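Long-range contact in fructokinase (Vibrio cholerae serotype O1, PDB 5EYN), which phosphorylates fructose at the expense of ATP, as a fructokinase of the PfkB family of carbohydrate kinases: residues Met18-Ala27 and Ile54-Gly65. Numbering follows the deposited sequence.
With FRU (beta-D-fructofuranose), chain B.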
loop_
_atom_site.group_PDB
_atom_site.type_symbol
_atom_site.label_atom_id
_atom_site.label_comp_id
_atom_site.label_asym_id
_atom_site.label_seq_id
_atom_site.Cartn_x
_atom_site.Cartn_y
_atom_site.Cartn_z
ATOM N N MET A 18 -9.561 5.831 37.267
ATOM C CA MET A 18 -9.137 6.072 35.898
ATOM C C MET A 18 -9.989 5.270 34.925
ATOM O O MET A 18 -9.918 4.040 34.860
ATOM C CB MET A 18 -7.670 5.706 35.723
ATOM C CG MET A 18 -7.153 5.989 34.334
ATOM S SD MET A 18 -5.379 6.271 34.328
ATOM C CE MET A 18 -4.787 4.681 34.909
ATOM N N SER A 19 -10.795 5.978 34.152
ATOM C CA SER A 19 -11.753 5.313 33.295
ATOM C C SER A 19 -11.057 4.829 32.013
ATOM O O SER A 19 -10.162 5.488 31.486
ATOM C CB SER A 19 -12.906 6.261 32.987
ATOM O OG SER A 19 -13.498 6.710 34.202
ATOM N N ARG A 20 -11.452 3.655 31.546
ATOM C CA ARG A 20 -10.926 3.117 30.297
ATOM C C ARG A 20 -11.450 3.917 29.123
ATOM O O ARG A 20 -12.636 4.243 29.069
ATOM C CB ARG A 20 -11.359 1.664 30.133
ATOM C CG ARG A 20 -10.889 1.038 28.840
ATOM C CD ARG A 20 -11.298 -0.424 28.754
ATOM N NE ARG A 20 -10.526 -1.260 29.666
ATOM C CZ ARG A 20 -10.986 -1.826 30.779
ATOM N NH1 ARG A 20 -12.245 -1.670 31.162
ATOM N NH2 ARG A 20 -10.177 -2.564 31.524
ATOM N N VAL A 21 -10.553 4.239 28.199
ATOM C CA VAL A 21 -10.925 4.831 26.921
ATOM C C VAL A 21 -10.736 3.784 25.838
ATOM O O VAL A 21 -9.624 3.292 25.629
ATOM C CB VAL A 21 -10.090 6.070 26.598
ATOM C CG1 VAL A 21 -10.549 6.703 25.286
ATOM C CG2 VAL A 21 -10.139 7.076 27.746
ATOM N N TRP A 22 -11.829 3.450 25.151
ATOM C CA TRP A 22 -11.815 2.555 24.002
ATOM C C TRP A 22 -11.641 3.371 22.742
ATOM O O TRP A 22 -12.307 4.385 22.558
ATOM C CB TRP A 22 -13.146 1.801 23.899
ATOM C CG TRP A 22 -13.359 0.722 24.913
ATOM C CD1 TRP A 22 -14.138 0.798 26.034
ATOM C CD2 TRP A 22 -12.807 -0.603 24.901
ATOM N NE1 TRP A 22 -14.106 -0.385 26.706
ATOM C CE2 TRP A 22 -13.295 -1.265 26.042
ATOM C CE3 TRP A 22 -11.939 -1.289 24.045
ATOM C CZ2 TRP A 22 -12.952 -2.578 26.344
ATOM C CZ3 TRP A 22 -11.599 -2.587 24.348
ATOM C CH2 TRP A 22 -12.104 -3.219 25.481
ATOM N N LEU A 23 -10.752 2.901 21.880
ATOM C CA LEU A 23 -10.511 3.469 20.567
ATOM C C LEU A 23 -10.851 2.395 19.545
ATOM O O LEU A 23 -10.534 1.229 19.736
ATOM C CB LEU A 23 -9.037 3.893 20.420
ATOM C CG LEU A 23 -8.463 5.015 21.297
ATOM C CD1 LEU A 23 -9.337 6.230 21.318
ATOM C CD2 LEU A 23 -8.232 4.518 22.724
ATOM N N THR A 24 -11.487 2.791 18.459
ATOM C CA THR A 24 -11.762 1.859 17.387
ATOM C C THR A 24 -11.577 2.540 16.049
ATOM O O THR A 24 -11.734 3.753 15.940
ATOM C CB THR A 24 -13.191 1.282 17.500
ATOM O OG1 THR A 24 -13.413 0.316 16.481
ATOM C CG2 THR A 24 -14.267 2.360 17.374
ATOM N N GLY A 25 -11.208 1.759 15.038
ATOM C CA GLY A 25 -11.066 2.283 13.696
ATOM C C GLY A 25 -9.828 1.744 13.032
ATOM O O GLY A 25 -9.533 0.554 13.135
ATOM N N ASP A 26 -9.107 2.631 12.364
ATOM C CA ASP A 26 -7.991 2.248 11.506
ATOM C C ASP A 26 -6.640 2.475 12.142
ATOM O O ASP A 26 -6.282 3.598 12.442
ATOM C CB ASP A 26 -8.055 2.993 10.169
ATOM C CG ASP A 26 -8.038 4.516 10.299
ATOM O OD1 ASP A 26 -7.308 5.164 9.485
ATOM O OD2 ASP A 26 -8.770 5.085 11.149
ATOM N N ALA A 27 -5.927 1.378 12.339
ATOM C CA ALA A 27 -4.494 1.405 12.572
ATOM C C ALA A 27 -3.827 1.305 11.203
ATOM O O ALA A 27 -4.187 0.455 10.395
ATOM C CB ALA A 27 -4.082 0.256 13.477
ATOM N N ILE A 54 -2.929 8.572 24.821
ATOM C CA ILE A 54 -3.482 8.367 26.152
ATOM C C ILE A 54 -2.550 7.498 27.001
ATOM O O ILE A 54 -2.258 7.817 28.153
ATOM C CB ILE A 54 -4.885 7.753 26.053
ATOM C CG1 ILE A 54 -5.849 8.790 25.481
ATOM C CG2 ILE A 54 -5.348 7.291 27.409
ATOM C CD1 ILE A 54 -7.192 8.220 25.046
ATOM N N ALA A 55 -2.086 6.396 26.429
ATOM C CA ALA A 55 -1.193 5.489 27.135
ATOM C C ALA A 55 0.113 6.172 27.555
ATOM O O ALA A 55 0.602 5.969 28.664
ATOM C CB ALA A 55 -0.916 4.258 26.289
ATOM N N ARG A 56 0.647 7.025 26.692
ATOM C CA ARG A 56 1.901 7.704 26.997
ATOM C C ARG A 56 1.746 8.632 28.179
ATOM O O ARG A 56 2.712 8.887 28.886
ATOM C CB ARG A 56 2.388 8.495 25.798
ATOM C CG ARG A 56 2.863 7.613 24.678
ATOM C CD ARG A 56 4.197 8.009 24.196
ATOM N NE ARG A 56 4.663 7.135 23.129
ATOM C CZ ARG A 56 5.372 7.543 22.094
ATOM N NH1 ARG A 56 5.695 8.815 21.978
ATOM N NH2 ARG A 56 5.757 6.674 21.182
ATOM N N LEU A 57 0.542 9.138 28.394
ATOM C CA LEU A 57 0.240 10.010 29.522
ATOM C C LEU A 57 -0.151 9.201 30.758
ATOM O O LEU A 57 -0.555 9.780 31.749
ATOM C CB LEU A 57 -0.877 10.993 29.145
ATOM C CG LEU A 57 -0.530 12.044 28.084
ATOM C CD1 LEU A 57 -1.807 12.729 27.598
ATOM C CD2 LEU A 57 0.459 13.055 28.627
ATOM N N SER A 58 0.014 7.880 30.693
ATOM C CA SER A 58 -0.253 6.960 31.807
ATOM C C SER A 58 -1.748 6.629 31.948
ATOM O O SER A 58 -2.185 6.137 32.984
ATOM C CB SER A 58 0.327 7.492 33.130
ATOM O OG SER A 58 -0.641 8.246 33.829
ATOM N N GLY A 59 -2.525 6.880 30.900
ATOM C CA GLY A 59 -3.930 6.550 30.919
ATOM C C GLY A 59 -4.200 5.121 30.506
ATOM O O GLY A 59 -3.306 4.372 30.115
ATOM N N ARG A 60 -5.468 4.762 30.581
ATOM C CA ARG A 60 -5.933 3.419 30.308
ATOM C C ARG A 60 -6.650 3.413 28.973
ATOM O O ARG A 60 -7.809 3.785 28.890
ATOM C CB ARG A 60 -6.903 3.011 31.412
ATOM C CG ARG A 60 -7.307 1.571 31.410
ATOM C CD ARG A 60 -8.370 1.388 32.461
ATOM N NE ARG A 60 -8.566 0.005 32.860
ATOM C CZ ARG A 60 -9.455 -0.369 33.771
ATOM N NH1 ARG A 60 -9.582 -1.648 34.098
ATOM N NH2 ARG A 60 -10.218 0.541 34.362
ATOM N N SER A 61 -5.963 2.992 27.928
ATOM C CA SER A 61 -6.573 2.959 26.609
ATOM C C SER A 61 -6.574 1.529 26.070
ATOM O O SER A 61 -5.724 0.707 26.412
ATOM C CB SER A 61 -5.873 3.932 25.656
ATOM O OG SER A 61 -4.564 3.511 25.395
ATOM N N ALA A 62 -7.563 1.243 25.237
ATOM C CA ALA A 62 -7.756 -0.087 24.674
ATOM C C ALA A 62 -8.274 0.101 23.273
ATOM O O ALA A 62 -9.063 1.000 23.042
ATOM C CB ALA A 62 -8.751 -0.882 25.509
ATOM N N PHE A 63 -7.837 -0.743 22.348
ATOM C CA PHE A 63 -8.181 -0.596 20.941
ATOM C C PHE A 63 -8.935 -1.822 20.481
ATOM O O PHE A 63 -8.539 -2.939 20.799
ATOM C CB PHE A 63 -6.901 -0.463 20.119
ATOM C CG PHE A 63 -7.119 -0.111 18.670
ATOM C CD1 PHE A 63 -7.034 1.202 18.261
ATOM C CD2 PHE A 63 -7.387 -1.082 17.724
ATOM C CE1 PHE A 63 -7.212 1.546 16.951
ATOM C CE2 PHE A 63 -7.575 -0.737 16.403
ATOM C CZ PHE A 63 -7.480 0.580 16.021
ATOM N N PHE A 64 -10.034 -1.621 19.756
ATOM C CA PHE A 64 -10.678 -2.724 19.063
ATOM C C PHE A 64 -10.873 -2.384 17.608
ATOM O O PHE A 64 -11.227 -1.261 17.252
ATOM C CB PHE A 64 -11.996 -3.188 19.728
ATOM C CG PHE A 64 -13.170 -2.230 19.623
ATOM C CD1 PHE A 64 -14.124 -2.378 18.616
ATOM C CD2 PHE A 64 -13.377 -1.247 20.578
ATOM C CE1 PHE A 64 -15.242 -1.540 18.555
ATOM C CE2 PHE A 64 -14.491 -0.404 20.512
ATOM C CZ PHE A 64 -15.424 -0.563 19.498
ATOM N N GLY A 65 -10.608 -3.363 16.757
ATOM C CA GLY A 65 -10.685 -3.141 15.331
ATOM C C GLY A 65 -10.008 -4.263 14.576
ATOM O O GLY A 65 -9.621 -5.279 15.160
HETATM C C1 FRU B . -6.012 8.158 8.863
HETATM C C2 FRU B . -4.821 9.099 8.977
HETATM C C3 FRU B . -3.462 8.466 9.197
HETATM C C4 FRU B . -2.753 9.391 10.130
HETATM C C5 FRU B . -3.890 9.994 10.878
HETATM C C6 FRU B . -3.657 11.418 11.321
HETATM O O1 FRU B . -6.262 7.509 10.071
HETATM O O2 FRU B . -4.791 9.841 7.795
HETATM O O3 FRU B . -2.864 8.281 7.949
HETATM O O4 FRU B . -1.893 8.752 11.011
HETATM O O5 FRU B . -5.052 9.933 10.069
HETATM O O6 FRU B . -4.772 11.936 12.002
HETATM O O HOH W 1 -7.617 6.576 31.328
#
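Val21 and Leu23 face Ser61 and Phe63 across two parallel strands, and four backbone bonds join them in alternation. Val21 N donates to Arg60 O, Ala62 N to Val21 O, Leu23 N to Ala62 O and Phe64 N to Leu23 O, the last at 2.9 Å. At the Ser19-Arg60 end a water continues the link, giving a hydrogen to Ser19 O and accepting one from Arg60 N. At the other end, Thr24 OG1 takes over: lying anti to the backbone N (chi1 -177°), it donates to Phe64 O over 2.8 Å, tilted 35° from the carbonyl plane. Thr24 CB itself lies over the centre of the Phe64 ring, a CH-pi contact 3.6 Å from the ring centroid, so the hydroxyl reaches Phe64 O while the carbon bearing it covers the ring. Ala62 is short enough for its CB to rest on the face of the Trp22 six-membered ring, 3.9 Å from the centroid. The Arg20 and Arg60 guanidiniums, planes 50° apart, bring like charges together; the salt bridge from Arg20 NH1 to Glu137 probably eases this, and the other carboxylate oxygen of Glu137 accepts from Trp22 NE1. On the face that carries Val21, Ser61, Leu23 and Phe63, Ile54 CD1 packs 3.7 Å from Val21 CG1, and buried Ser61 OG is satisfied by Ala51 O. Farther along the chain, Asp26 OD1 accepts the hydrogen of fructose O1 at 2.6 Å. The pair belongs to the central sheet of the ribokinase-like fold: helix 46-56 leads into strand 61-68 and packs on Leu23 and Phe63, while strand 21-24 lies between 61-68 and 138-142.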